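Local coordinates for transcriptional regulator (Streptococcus dysgalactiae, PDB 4YV9), which acts as the receptor for SHP peptide pheromones in quorum sensing and binds DNA, probably to control transcription of its target genes, at residues B[242-247]-B[268-273]; B[194-199]-B[231-236]; B[159-164]-B[204-209]. All coordinates share one frame; numbering follows the deposited sequence.

Interaction 1. Residues B[242-247]-B[268-273]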
ATOM      1  N   SER B 242      30.384  11.746   9.698  1.00 73.23           N
ATOM      2  CA  SER B 242      29.281  11.993   8.793  1.00 69.61           C
ATOM      3  C   SER B 242      27.973  11.512   9.407  1.00 64.16           C
ATOM      4  O   SER B 242      26.905  12.026   9.075  1.00 67.89           O
ATOM      5  CB  SER B 242      29.532  11.312   7.451  1.00 72.31           C
ATOM      6  OG  SER B 242      29.819   9.937   7.632  1.00 77.65           O
ATOM      7  N   GLY B 243      28.066  10.541  10.315  1.00 59.31           N
ATOM      8  CA  GLY B 243      26.890   9.949  10.934  1.00 60.69           C
ATOM      9  C   GLY B 243      26.011  10.976  11.619  1.00 55.19           C
ATOM     10  O   GLY B 243      24.778  10.904  11.543  1.00 45.76           O
ATOM     11  N   LYS B 244      26.653  11.934  12.290  1.00 52.49           N
ATOM     12  CA  LYS B 244      25.943  13.021  12.952  1.00 53.62           C
ATOM     13  C   LYS B 244      25.292  13.933  11.919  1.00 47.58           C
ATOM     14  O   LYS B 244      24.208  14.444  12.145  1.00 45.30           O
ATOM     15  CB  LYS B 244      26.882  13.850  13.851  1.00 59.97           C
ATOM     16  CG  LYS B 244      27.480  13.106  15.041  1.00 63.15           C
ATOM     17  CD  LYS B 244      28.427  14.019  15.845  1.00 66.25           C
ATOM     18  CE  LYS B 244      29.059  13.286  17.028  1.00 72.79           C
ATOM     19  NZ  LYS B 244      30.005  14.132  17.824  1.00 76.23           N
ATOM     20  N   ASP B 245      25.962  14.157  10.791  1.00 50.82           N
ATOM     21  CA  ASP B 245      25.352  14.943   9.722  1.00 48.86           C
ATOM     22  C   ASP B 245      24.082  14.249   9.221  1.00 52.99           C
ATOM     23  O   ASP B 245      23.046  14.884   9.028  1.00 47.33           O
ATOM     24  CB  ASP B 245      26.327  15.152   8.567  1.00 50.39           C
ATOM     25  CG  ASP B 245      27.557  15.940   8.972  1.00 69.93           C
ATOM     26  OD1 ASP B 245      27.468  16.741   9.933  1.00 69.59           O
ATOM     27  OD2 ASP B 245      28.615  15.757   8.327  1.00 76.79           O
ATOM     28  N   ASP B 246      24.163  12.940   9.025  1.00 48.18           N
ATOM     29  CA  ASP B 246      22.992  12.181   8.585  1.00 46.81           C
ATOM     30  C   ASP B 246      21.830  12.311   9.571  1.00 47.16           C
ATOM     31  O   ASP B 246      20.685  12.538   9.165  1.00 44.76           O
ATOM     32  CB  ASP B 246      23.348  10.714   8.386  1.00 48.50           C
ATOM     33  CG  ASP B 246      24.291  10.502   7.215  1.00 55.88           C
ATOM     34  OD1 ASP B 246      24.515  11.464   6.443  1.00 57.72           O
ATOM     35  OD2 ASP B 246      24.795   9.371   7.061  1.00 53.22           O
HETATM   36  N   MSE B 247      22.125  12.194  10.865  1.00 47.29           N
HETATM   37  CA  MSE B 247      21.083  12.281  11.882  1.00 41.98           C
HETATM   38  C   MSE B 247      20.465  13.676  11.904  1.00 43.19           C
HETATM   39  O   MSE B 247      19.241  13.817  12.025  1.00 42.46           O
HETATM   40  CB  MSE B 247      21.638  11.916  13.265  1.00 51.86           C
HETATM   41  CG  MSE B 247      21.987  10.436  13.413  1.00 52.92           C
HETATM   42 SE   MSE B 247      23.199  10.048  14.915  1.00 67.92          SE
HETATM   43  CE  MSE B 247      21.902   9.472  16.227  1.00 56.82           C
ATOM     44  N   GLU B 268      15.380  14.064  20.873  1.00 55.56           N
ATOM     45  CA  GLU B 268      15.656  13.588  22.227  1.00 56.94           C
ATOM     46  C   GLU B 268      16.723  12.487  22.214  1.00 55.93           C
ATOM     47  O   GLU B 268      17.633  12.484  23.045  1.00 59.65           O
ATOM     48  CB  GLU B 268      14.366  13.077  22.873  1.00 65.34           C
ATOM     49  CG  GLU B 268      14.465  12.762  24.350  1.00 74.38           C
ATOM     50  CD  GLU B 268      14.416  14.007  25.208  1.00 83.92           C
ATOM     51  OE1 GLU B 268      13.979  15.058  24.698  1.00 86.85           O
ATOM     52  OE2 GLU B 268      14.815  13.936  26.391  1.00 90.17           O
ATOM     53  N   HIS B 269      16.599  11.557  21.268  1.00 57.25           N
ATOM     54  CA  HIS B 269      17.586  10.490  21.075  1.00 60.62           C
ATOM     55  C   HIS B 269      18.945  11.089  20.742  1.00 60.44           C
ATOM     56  O   HIS B 269      19.965  10.699  21.314  1.00 59.46           O
ATOM     57  CB  HIS B 269      17.141   9.532  19.962  1.00 64.03           C
ATOM     58  CG  HIS B 269      18.031   8.337  19.791  1.00 72.98           C
ATOM     59  ND1 HIS B 269      19.327   8.426  19.329  1.00 78.50           N
ATOM     60  CD2 HIS B 269      17.804   7.019  20.014  1.00 73.30           C
ATOM     61  CE1 HIS B 269      19.861   7.219  19.280  1.00 77.96           C
ATOM     62  NE2 HIS B 269      18.957   6.347  19.689  1.00 75.98           N
ATOM     63  N   TYR B 270      18.948  12.047  19.818  1.00 59.70           N
ATOM     64  CA  TYR B 270      20.164  12.751  19.431  1.00 55.63           C
ATOM     65  C   TYR B 270      20.867  13.429  20.628  1.00 58.11           C
ATOM     66  O   TYR B 270      22.038  13.158  20.886  1.00 59.05           O
ATOM     67  CB  TYR B 270      19.854  13.790  18.346  1.00 50.30           C
ATOM     68  CG  TYR B 270      21.095  14.386  17.721  1.00 55.95           C
ATOM     69  CD1 TYR B 270      21.670  13.815  16.589  1.00 53.31           C
ATOM     70  CD2 TYR B 270      21.708  15.509  18.276  1.00 59.82           C
ATOM     71  CE1 TYR B 270      22.820  14.352  16.023  1.00 53.30           C
ATOM     72  CE2 TYR B 270      22.853  16.049  17.715  1.00 63.31           C
ATOM     73  CZ  TYR B 270      23.400  15.469  16.588  1.00 57.11           C
ATOM     74  OH  TYR B 270      24.534  16.008  16.033  1.00 62.50           O
ATOM     75  N   ARG B 271      20.167  14.304  21.348  1.00 58.91           N
ATOM     76  CA  ARG B 271      20.767  15.006  22.483  1.00 67.00           C
ATOM     77  C   ARG B 271      21.296  14.058  23.561  1.00 71.21           C
ATOM     78  O   ARG B 271      22.263  14.379  24.258  1.00 71.30           O
ATOM     79  CB  ARG B 271      19.762  15.978  23.106  1.00 72.44           C
ATOM     80  CG  ARG B 271      19.653  17.307  22.375  1.00 78.87           C
ATOM     81  CD  ARG B 271      18.680  18.245  23.074  1.00 88.30           C
ATOM     82  NE  ARG B 271      17.364  17.629  23.221  1.00 91.95           N
ATOM     83  CZ  ARG B 271      16.209  18.261  23.035  1.00 87.56           C
ATOM     84  NH1 ARG B 271      15.067  17.604  23.189  1.00 87.03           N
ATOM     85  NH2 ARG B 271      16.193  19.543  22.693  1.00 85.50           N
ATOM     86  N   LYS B 272      20.670  12.891  23.689  1.00 74.52           N
ATOM     87  CA  LYS B 272      21.097  11.899  24.676  1.00 83.93           C
ATOM     88  C   LYS B 272      22.316  11.104  24.206  1.00 82.76           C
ATOM     89  O   LYS B 272      23.340  11.065  24.885  1.00 87.75           O
ATOM     90  CB  LYS B 272      19.947  10.940  25.003  1.00 87.53           C
ATOM     91  CG  LYS B 272      20.394   9.571  25.511  1.00 91.77           C
ATOM     92  CD  LYS B 272      20.044   9.354  26.975  1.00 99.32           C
ATOM     93  CE  LYS B 272      19.963   7.867  27.307  1.00 98.81           C
ATOM     94  NZ  LYS B 272      20.399   7.577  28.702  1.00105.39           N
ATOM     95  N   GLU B 273      22.209  10.478  23.037  1.00 74.15           N
ATOM     96  CA  GLU B 273      23.256   9.577  22.573  1.00 74.21           C
ATOM     97  C   GLU B 273      24.426  10.294  21.896  1.00 76.10           C
ATOM     98  O   GLU B 273      25.503   9.717  21.740  1.00 85.50           O
ATOM     99  CB  GLU B 273      22.664   8.534  21.625  1.00 73.89           C
ATOM    100  CG  GLU B 273      21.644   7.615  22.288  1.00 80.45           C
ATOM    101  CD  GLU B 273      22.264   6.678  23.312  1.00 87.91           C
ATOM    102  OE1 GLU B 273      22.592   5.527  22.946  1.00 87.96           O
ATOM    103  OE2 GLU B 273      22.421   7.088  24.484  1.00 95.74           O
TER

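Interaction 2. Residues B[194-199]-B[231-236]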
ATOM      1  N   ILE B 194      17.985  -2.022  17.534  1.00 50.11           N
ATOM      2  CA  ILE B 194      18.389  -2.855  18.664  1.00 49.62           C
ATOM      3  C   ILE B 194      19.797  -3.407  18.472  1.00 50.02           C
ATOM      4  O   ILE B 194      20.594  -3.463  19.411  1.00 56.20           O
ATOM      5  CB  ILE B 194      17.400  -4.019  18.867  1.00 51.78           C
ATOM      6  CG1 ILE B 194      15.992  -3.475  19.096  1.00 57.58           C
ATOM      7  CG2 ILE B 194      17.825  -4.891  20.031  1.00 57.96           C
ATOM      8  CD1 ILE B 194      14.944  -4.544  19.295  1.00 59.23           C
ATOM      9  N   SER B 195      20.102  -3.799  17.241  1.00 54.07           N
ATOM     10  CA  SER B 195      21.401  -4.362  16.911  1.00 48.63           C
ATOM     11  C   SER B 195      22.510  -3.350  17.126  1.00 50.32           C
ATOM     12  O   SER B 195      23.594  -3.691  17.607  1.00 53.27           O
ATOM     13  CB  SER B 195      21.415  -4.851  15.463  1.00 47.69           C
ATOM     14  OG  SER B 195      20.599  -5.997  15.333  1.00 54.57           O
ATOM     15  N   ILE B 196      22.238  -2.105  16.762  1.00 53.39           N
ATOM     16  CA  ILE B 196      23.190  -1.034  17.008  1.00 54.66           C
ATOM     17  C   ILE B 196      23.350  -0.806  18.515  1.00 55.32           C
ATOM     18  O   ILE B 196      24.474  -0.768  19.021  1.00 58.77           O
ATOM     19  CB  ILE B 196      22.763   0.268  16.317  1.00 53.25           C
ATOM     20  CG1 ILE B 196      22.765   0.088  14.802  1.00 45.63           C
ATOM     21  CG2 ILE B 196      23.720   1.391  16.674  1.00 62.45           C
ATOM     22  CD1 ILE B 196      22.011   1.177  14.073  1.00 43.12           C
ATOM     23  N   ASP B 197      22.224  -0.683  19.220  1.00 63.03           N
ATOM     24  CA  ASP B 197      22.215  -0.476  20.673  1.00 62.68           C
ATOM     25  C   ASP B 197      23.069  -1.498  21.404  1.00 62.39           C
ATOM     26  O   ASP B 197      23.832  -1.156  22.295  1.00 63.62           O
ATOM     27  CB  ASP B 197      20.790  -0.544  21.231  1.00 71.47           C
ATOM     28  CG  ASP B 197      19.980   0.707  20.943  1.00 77.87           C
ATOM     29  OD1 ASP B 197      20.591   1.770  20.694  1.00 82.68           O
ATOM     30  OD2 ASP B 197      18.730   0.625  20.975  1.00 72.50           O
ATOM     31  N   TYR B 198      22.927  -2.756  21.014  1.00 63.34           N
ATOM     32  CA  TYR B 198      23.643  -3.854  21.640  1.00 64.67           C
ATOM     33  C   TYR B 198      25.016  -4.077  21.005  1.00 63.56           C
ATOM     34  O   TYR B 198      25.720  -5.024  21.360  1.00 66.82           O
ATOM     35  CB  TYR B 198      22.814  -5.136  21.548  1.00 74.89           C
ATOM     36  CG  TYR B 198      21.676  -5.243  22.538  1.00 85.05           C
ATOM     37  CD1 TYR B 198      21.700  -4.543  23.737  1.00 94.17           C
ATOM     38  CD2 TYR B 198      20.581  -6.063  22.279  1.00 80.46           C
ATOM     39  CE1 TYR B 198      20.660  -4.648  24.649  1.00 96.85           C
ATOM     40  CE2 TYR B 198      19.539  -6.175  23.184  1.00 82.27           C
ATOM     41  CZ  TYR B 198      19.582  -5.464  24.365  1.00 93.70           C
ATOM     42  OH  TYR B 198      18.551  -5.572  25.273  1.00101.08           O
ATOM     43  N   SER B 199      25.384  -3.207  20.066  1.00 61.67           N
ATOM     44  CA  SER B 199      26.694  -3.251  19.409  1.00 66.40           C
ATOM     45  C   SER B 199      26.936  -4.548  18.626  1.00 64.59           C
ATOM     46  O   SER B 199      28.076  -4.999  18.500  1.00 64.89           O
ATOM     47  CB  SER B 199      27.819  -3.048  20.435  1.00 73.79           C
ATOM     48  OG  SER B 199      27.675  -1.817  21.128  1.00 78.52           O
ATOM     49  N   HIS B 231      20.965   4.611  10.411  1.00 43.90           N
ATOM     50  CA  HIS B 231      22.223   4.275   9.765  1.00 45.48           C
ATOM     51  C   HIS B 231      23.306   5.284  10.163  1.00 48.75           C
ATOM     52  O   HIS B 231      24.453   4.915  10.401  1.00 48.48           O
ATOM     53  CB  HIS B 231      22.034   4.231   8.246  1.00 44.75           C
ATOM     54  CG  HIS B 231      23.218   3.701   7.503  1.00 54.60           C
ATOM     55  ND1 HIS B 231      23.439   3.968   6.169  1.00 65.36           N
ATOM     56  CD2 HIS B 231      24.246   2.916   7.904  1.00 57.97           C
ATOM     57  CE1 HIS B 231      24.557   3.379   5.783  1.00 61.22           C
ATOM     58  NE2 HIS B 231      25.064   2.731   6.816  1.00 57.84           N
ATOM     59  N   GLY B 232      22.931   6.559  10.253  1.00 46.29           N
ATOM     60  CA  GLY B 232      23.855   7.580  10.718  1.00 44.08           C
ATOM     61  C   GLY B 232      24.312   7.242  12.123  1.00 57.98           C
ATOM     62  O   GLY B 232      25.486   7.407  12.472  1.00 59.57           O
ATOM     63  N   TYR B 233      23.372   6.744  12.921  1.00 55.12           N
ATOM     64  CA  TYR B 233      23.644   6.331  14.298  1.00 58.38           C
ATOM     65  C   TYR B 233      24.628   5.160  14.323  1.00 58.84           C
ATOM     66  O   TYR B 233      25.557   5.125  15.138  1.00 61.39           O
ATOM     67  CB  TYR B 233      22.325   5.975  14.992  1.00 60.22           C
ATOM     68  CG  TYR B 233      22.429   5.414  16.395  1.00 66.57           C
ATOM     69  CD1 TYR B 233      23.240   6.008  17.356  1.00 72.14           C
ATOM     70  CD2 TYR B 233      21.676   4.303  16.767  1.00 72.96           C
ATOM     71  CE1 TYR B 233      23.314   5.495  18.644  1.00 77.72           C
ATOM     72  CE2 TYR B 233      21.740   3.789  18.046  1.00 79.45           C
ATOM     73  CZ  TYR B 233      22.561   4.382  18.978  1.00 80.02           C
ATOM     74  OH  TYR B 233      22.622   3.856  20.245  1.00 87.62           O
ATOM     75  N   TYR B 234      24.431   4.215  13.412  1.00 55.32           N
ATOM     76  CA  TYR B 234      25.371   3.115  13.222  1.00 57.29           C
ATOM     77  C   TYR B 234      26.746   3.632  12.817  1.00 53.04           C
ATOM     78  O   TYR B 234      27.761   3.155  13.315  1.00 55.51           O
ATOM     79  CB  TYR B 234      24.837   2.143  12.170  1.00 56.62           C
ATOM     80  CG  TYR B 234      25.860   1.185  11.604  1.00 54.90           C
ATOM     81  CD1 TYR B 234      26.188   0.018  12.274  1.00 49.12           C
ATOM     82  CD2 TYR B 234      26.477   1.442  10.388  1.00 61.01           C
ATOM     83  CE1 TYR B 234      27.099  -0.862  11.757  1.00 58.42           C
ATOM     84  CE2 TYR B 234      27.398   0.561   9.855  1.00 64.73           C
ATOM     85  CZ  TYR B 234      27.705  -0.591  10.545  1.00 64.63           C
ATOM     86  OH  TYR B 234      28.622  -1.476  10.032  1.00 66.99           O
ATOM     87  N   LYS B 235      26.767   4.608  11.912  1.00 57.99           N
ATOM     88  CA  LYS B 235      28.016   5.206  11.446  1.00 58.64           C
ATOM     89  C   LYS B 235      28.745   5.895  12.592  1.00 65.43           C
ATOM     90  O   LYS B 235      29.969   5.772  12.730  1.00 65.98           O
ATOM     91  CB  LYS B 235      27.758   6.213  10.323  1.00 55.72           C
ATOM     92  CG  LYS B 235      27.288   5.608   9.015  1.00 62.47           C
ATOM     93  CD  LYS B 235      27.145   6.688   7.956  1.00 67.99           C
ATOM     94  CE  LYS B 235      26.272   6.224   6.807  1.00 70.33           C
ATOM     95  NZ  LYS B 235      26.137   7.277   5.764  1.00 77.52           N
ATOM     96  N   LEU B 236      27.984   6.626  13.403  1.00 60.28           N
ATOM     97  CA  LEU B 236      28.547   7.318  14.552  1.00 65.47           C
ATOM     98  C   LEU B 236      29.207   6.333  15.507  1.00 68.73           C
ATOM     99  O   LEU B 236      30.352   6.527  15.906  1.00 76.98           O
ATOM    100  CB  LEU B 236      27.471   8.120  15.288  1.00 63.12           C
ATOM    101  CG  LEU B 236      27.955   8.796  16.573  1.00 71.95           C
ATOM    102  CD1 LEU B 236      29.190   9.640  16.300  1.00 72.08           C
ATOM    103  CD2 LEU B 236      26.855   9.647  17.182  1.00 74.18           C
TER

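Interaction 3. Residues B[159-164]-B[204-209]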
ATOM      1  N   THR B 159      16.832 -14.441  19.038  1.00 51.55           N
ATOM      2  CA  THR B 159      15.691 -15.075  18.399  1.00 50.68           C
ATOM      3  C   THR B 159      14.982 -14.045  17.533  1.00 51.38           C
ATOM      4  O   THR B 159      14.530 -14.352  16.426  1.00 47.68           O
ATOM      5  CB  THR B 159      14.711 -15.675  19.425  1.00 51.13           C
ATOM      6  OG1 THR B 159      15.364 -16.723  20.150  1.00 58.31           O
ATOM      7  CG2 THR B 159      13.468 -16.239  18.732  1.00 42.88           C
ATOM      8  N   LEU B 160      14.904 -12.819  18.039  1.00 47.08           N
ATOM      9  CA  LEU B 160      14.309 -11.718  17.289  1.00 41.98           C
ATOM     10  C   LEU B 160      15.063 -11.499  15.985  1.00 39.87           C
ATOM     11  O   LEU B 160      14.456 -11.353  14.924  1.00 41.97           O
ATOM     12  CB  LEU B 160      14.313 -10.434  18.123  1.00 48.40           C
ATOM     13  CG  LEU B 160      13.737  -9.168  17.480  1.00 48.48           C
ATOM     14  CD1 LEU B 160      12.301  -9.374  17.073  1.00 41.32           C
ATOM     15  CD2 LEU B 160      13.846  -7.993  18.443  1.00 49.49           C
ATOM     16  N   PHE B 161      16.391 -11.488  16.065  1.00 42.26           N
ATOM     17  CA  PHE B 161      17.209 -11.298  14.868  1.00 49.19           C
ATOM     18  C   PHE B 161      16.986 -12.417  13.853  1.00 48.23           C
ATOM     19  O   PHE B 161      16.862 -12.164  12.655  1.00 47.57           O
ATOM     20  CB  PHE B 161      18.689 -11.218  15.222  1.00 45.17           C
ATOM     21  CG  PHE B 161      19.589 -11.180  14.021  1.00 51.20           C
ATOM     22  CD1 PHE B 161      19.634 -10.058  13.209  1.00 52.88           C
ATOM     23  CD2 PHE B 161      20.381 -12.270  13.698  1.00 48.98           C
ATOM     24  CE1 PHE B 161      20.453 -10.022  12.094  1.00 58.85           C
ATOM     25  CE2 PHE B 161      21.207 -12.237  12.590  1.00 57.15           C
ATOM     26  CZ  PHE B 161      21.243 -11.114  11.786  1.00 58.61           C
ATOM     27  N   LEU B 162      16.948 -13.652  14.341  1.00 48.98           N
ATOM     28  CA  LEU B 162      16.744 -14.812  13.482  1.00 53.74           C
ATOM     29  C   LEU B 162      15.342 -14.807  12.871  1.00 48.98           C
ATOM     30  O   LEU B 162      15.166 -15.186  11.714  1.00 41.67           O
ATOM     31  CB  LEU B 162      16.983 -16.108  14.261  1.00 51.43           C
ATOM     32  CG  LEU B 162      18.438 -16.367  14.651  1.00 61.89           C
ATOM     33  CD1 LEU B 162      18.592 -17.709  15.363  1.00 63.83           C
ATOM     34  CD2 LEU B 162      19.339 -16.285  13.422  1.00 67.13           C
ATOM     35  N   LEU B 163      14.359 -14.361  13.648  1.00 43.82           N
ATOM     36  CA  LEU B 163      12.989 -14.248  13.166  1.00 45.21           C
ATOM     37  C   LEU B 163      12.889 -13.170  12.105  1.00 42.20           C
ATOM     38  O   LEU B 163      12.150 -13.314  11.130  1.00 42.47           O
ATOM     39  CB  LEU B 163      12.021 -13.941  14.313  1.00 42.89           C
ATOM     40  CG  LEU B 163      11.620 -15.126  15.195  1.00 46.88           C
ATOM     41  CD1 LEU B 163      10.784 -14.661  16.395  1.00 41.94           C
ATOM     42  CD2 LEU B 163      10.869 -16.173  14.373  1.00 47.85           C
ATOM     43  N   THR B 164      13.639 -12.092  12.296  1.00 42.48           N
ATOM     44  CA  THR B 164      13.638 -10.997  11.339  1.00 46.76           C
ATOM     45  C   THR B 164      14.205 -11.470   9.996  1.00 41.52           C
ATOM     46  O   THR B 164      13.641 -11.155   8.942  1.00 40.24           O
ATOM     47  CB  THR B 164      14.439  -9.786  11.864  1.00 49.40           C
ATOM     48  OG1 THR B 164      13.887  -9.352  13.116  1.00 39.98           O
ATOM     49  CG2 THR B 164      14.375  -8.632  10.866  1.00 44.15           C
ATOM     50  N   SER B 204      23.957  -5.597  12.382  1.00 46.95           N
ATOM     51  CA  SER B 204      23.664  -4.275  11.833  1.00 44.96           C
ATOM     52  C   SER B 204      23.993  -4.210  10.340  1.00 44.04           C
ATOM     53  O   SER B 204      23.179  -3.758   9.539  1.00 46.46           O
ATOM     54  CB  SER B 204      24.448  -3.194  12.584  1.00 47.34           C
ATOM     55  OG  SER B 204      24.114  -3.202  13.954  1.00 50.04           O
ATOM     56  N   HIS B 205      25.185  -4.676   9.980  1.00 48.77           N
ATOM     57  CA  HIS B 205      25.639  -4.655   8.593  1.00 49.93           C
ATOM     58  C   HIS B 205      24.705  -5.444   7.677  1.00 49.91           C
ATOM     59  O   HIS B 205      24.291  -4.938   6.635  1.00 46.55           O
ATOM     60  CB  HIS B 205      27.059  -5.203   8.478  1.00 56.68           C
ATOM     61  CG  HIS B 205      27.595  -5.171   7.086  1.00 62.62           C
ATOM     62  ND1 HIS B 205      27.420  -6.208   6.195  1.00 71.13           N
ATOM     63  CD2 HIS B 205      28.279  -4.212   6.415  1.00 67.51           C
ATOM     64  CE1 HIS B 205      27.983  -5.898   5.040  1.00 73.30           C
ATOM     65  NE2 HIS B 205      28.514  -4.691   5.152  1.00 75.56           N
ATOM     66  N   TYR B 206      24.383  -6.676   8.065  1.00 50.98           N
ATOM     67  CA  TYR B 206      23.373  -7.463   7.352  1.00 51.19           C
ATOM     68  C   TYR B 206      22.069  -6.683   7.139  1.00 50.42           C
ATOM     69  O   TYR B 206      21.547  -6.638   6.031  1.00 42.15           O
ATOM     70  CB  TYR B 206      23.082  -8.774   8.101  1.00 55.69           C
ATOM     71  CG  TYR B 206      21.899  -9.570   7.549  1.00 52.60           C
ATOM     72  CD1 TYR B 206      20.597  -9.294   7.958  1.00 51.81           C
ATOM     73  CD2 TYR B 206      22.090 -10.596   6.629  1.00 57.00           C
ATOM     74  CE1 TYR B 206      19.516 -10.008   7.458  1.00 55.78           C
ATOM     75  CE2 TYR B 206      21.016 -11.323   6.123  1.00 55.64           C
ATOM     76  CZ  TYR B 206      19.730 -11.021   6.544  1.00 61.67           C
ATOM     77  OH  TYR B 206      18.648 -11.721   6.055  1.00 62.84           O
ATOM     78  N   LEU B 207      21.543  -6.073   8.205  1.00 44.54           N
ATOM     79  CA  LEU B 207      20.240  -5.421   8.152  1.00 42.42           C
ATOM     80  C   LEU B 207      20.234  -4.184   7.264  1.00 43.76           C
ATOM     81  O   LEU B 207      19.258  -3.906   6.573  1.00 38.01           O
ATOM     82  CB  LEU B 207      19.777  -5.037   9.564  1.00 38.45           C
ATOM     83  CG  LEU B 207      19.286  -6.217  10.391  1.00 45.42           C
ATOM     84  CD1 LEU B 207      19.164  -5.850  11.868  1.00 51.17           C
ATOM     85  CD2 LEU B 207      17.963  -6.714   9.836  1.00 42.80           C
ATOM     86  N   ILE B 208      21.332  -3.445   7.307  1.00 43.36           N
ATOM     87  CA  ILE B 208      21.520  -2.265   6.481  1.00 47.56           C
ATOM     88  C   ILE B 208      21.467  -2.629   4.997  1.00 46.37           C
ATOM     89  O   ILE B 208      20.784  -1.978   4.206  1.00 39.02           O
ATOM     90  CB  ILE B 208      22.869  -1.590   6.823  1.00 44.70           C
ATOM     91  CG1 ILE B 208      22.744  -0.835   8.148  1.00 40.24           C
ATOM     92  CG2 ILE B 208      23.327  -0.670   5.706  1.00 51.76           C
ATOM     93  CD1 ILE B 208      24.094  -0.615   8.844  1.00 41.34           C
ATOM     94  N   GLU B 209      22.177  -3.688   4.632  1.00 47.57           N
ATOM     95  CA  GLU B 209      22.146  -4.186   3.255  1.00 50.40           C
ATOM     96  C   GLU B 209      20.723  -4.609   2.835  1.00 48.43           C
ATOM     97  O   GLU B 209      20.264  -4.244   1.755  1.00 43.84           O
ATOM     98  CB  GLU B 209      23.132  -5.345   3.097  1.00 49.68           C
ATOM     99  CG  GLU B 209      23.173  -5.952   1.714  1.00 71.79           C
ATOM    100  CD  GLU B 209      22.182  -7.092   1.545  1.00 74.77           C
ATOM    101  OE1 GLU B 209      21.670  -7.595   2.568  1.00 76.42           O
ATOM    102  OE2 GLU B 209      21.917  -7.471   0.391  1.00 70.59           O
TER

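Interaction 1. Residues B[242-247]-B[268-273]
The last two helices of the TPR-like C-terminal domain form an antiparallel hairpin, in which Met247 of 242-247 meets Tyr270 and His269 of 268-273. The local axes make an angle of 156° but come no closer than 11.9 Å, so a long side chain, Tyr270, bridges most of the gap. With its CG anti to the backbone N (chi1 -170°), the ring extends out from its own helix across the gap. Met247 CB lies near the ring plane at the edge, 3.8 Å from Tyr270 CD1, while the phenol oxygen runs on to the aliphatic base of Lys244, with Tyr270 OH 3.9 Å from Lys244 CB. The lysine chain is extended and leads away from 268-273, so its methylene packs while its ammonium group stays apart. Met247, present as selenomethionine, suits the inner position because it is apolar and flexible. Its SE sits 5.5 Å from the centroid of the Tyr270 ring, placed obliquely, in a Met-aromatic contact. Helix 221-236 lies alongside, Tyr229 touching both Met247 and Tyr270 and also setting its ring edge-to-face with His269. No hydrogen bond links the two segments; the imidazole ND1 is satisfied by a partner outside them. A bend at chi3 (99°) brings the terminal methyl CE of Met247 to 4.2 Å from His269 ND1.

Interaction 2. Residues B[194-199]-B[231-236]
The Tyr233 ring receives Ile196 over one face and Asp197 at its edge. Ile196 CG2 presses on that face 3.4 Å from Tyr233 CE2, and Asp197 OD1 lies in the ring plane beside the hydroxyl. The neighbouring Tyr234 ring meets Ile196 CG1 near its plane, at an edge; on its own helix, Tyr234 CD2 lies in turn at the edge of the His231 ring, one face of which carries Lys235 CE. A beta-branched isoleucine suits this place because its two arms serve mainly different partners: CG2, anti to the backbone N, goes to Tyr233, while CG1 carries CD1 to 3.5 Å from Tyr234 CB. This joins the C-terminal end of helix 179-197 to that of helix 221-236 within the TPR-like C-terminal domain. Ser199, with a positive phi of 62°, closes the first of these helices in a Schellman motif. Ile196 O accepts from Ser199 N at 2.8 Å and also from Lys237 NZ, which ties the helix end to the chain just after helix 221-236. In the polar part of the contact, Tyr233 OH donates to Asp197 OD1 over 2.9 Å, meeting the oxygen nearly along its C-O axis, with carboxylate and ring planes 66° apart.

Interaction 3. Residues B[159-164]-B[204-209]
Phe161 points the edge of its ring at the face of Tyr206 in an offset edge-to-face pair, with centroids 5.9 Å apart and planes at 76°. The same corner of the phenyl ring serves a second partner: Phe161 CE1 is 4.2 Å from Tyr206 CD1 and 4.3 Å from Leu207 CG, the leucine lying near the ring plane. With the local helix axes 12.1 Å apart, the broad Phe161 ring bridges much of the gap, whereas the short Thr164 makes contact because Leu207 reaches out to its methyl. Thr164 CG2 stands 4.2 Å from Leu207 CD2, the two side chains crossing at about a right angle. The hydroxyl's bond fits the rotamer that presents this methyl, with CG2 anti to the backbone N. Thr164 OG1 donates to Leu160 O at 2.8 Å, with Thr164 N bonding to that oxygen from the opposite face of the carbonyl plane; the hydroxyl of this buried threonine is thus satisfied within its own helix. Further out, His203 stacks on Phe161. Helices 157-169 and 201-215 run nearly parallel here, 27° apart, in the TPR-like domain, and helix 179-197, which lies between them in the chain, touches both: Cys191 meets Thr164, Ile194 meets Leu160, and Leu192 and Ser195 meet Ser204.

How the interactions relate
The three contacts form a connected set in space in the C-terminal domain. Interaction 3 is the buried one, nearest the chain's centre and wholly apolar across its segments; interactions 1 and 2, farther out, are partly buried, and interaction 2 alone has a hydrogen bond across its segments. Interactions 2 and 3 alternate along the sequence, whereas interaction 2 closes before interaction 1 opens. Interactions 1 and 3 do not touch, their nearest atoms being about 10 Å apart, but 231-236 touches both: Tyr234 packs on Ser204 and Ile208 of interaction 3, while Tyr233 meets Met247 of interaction 1, its hydroxyl also lying close to Glu273 OE1, and Lys235 forms a salt bridge with Asp246.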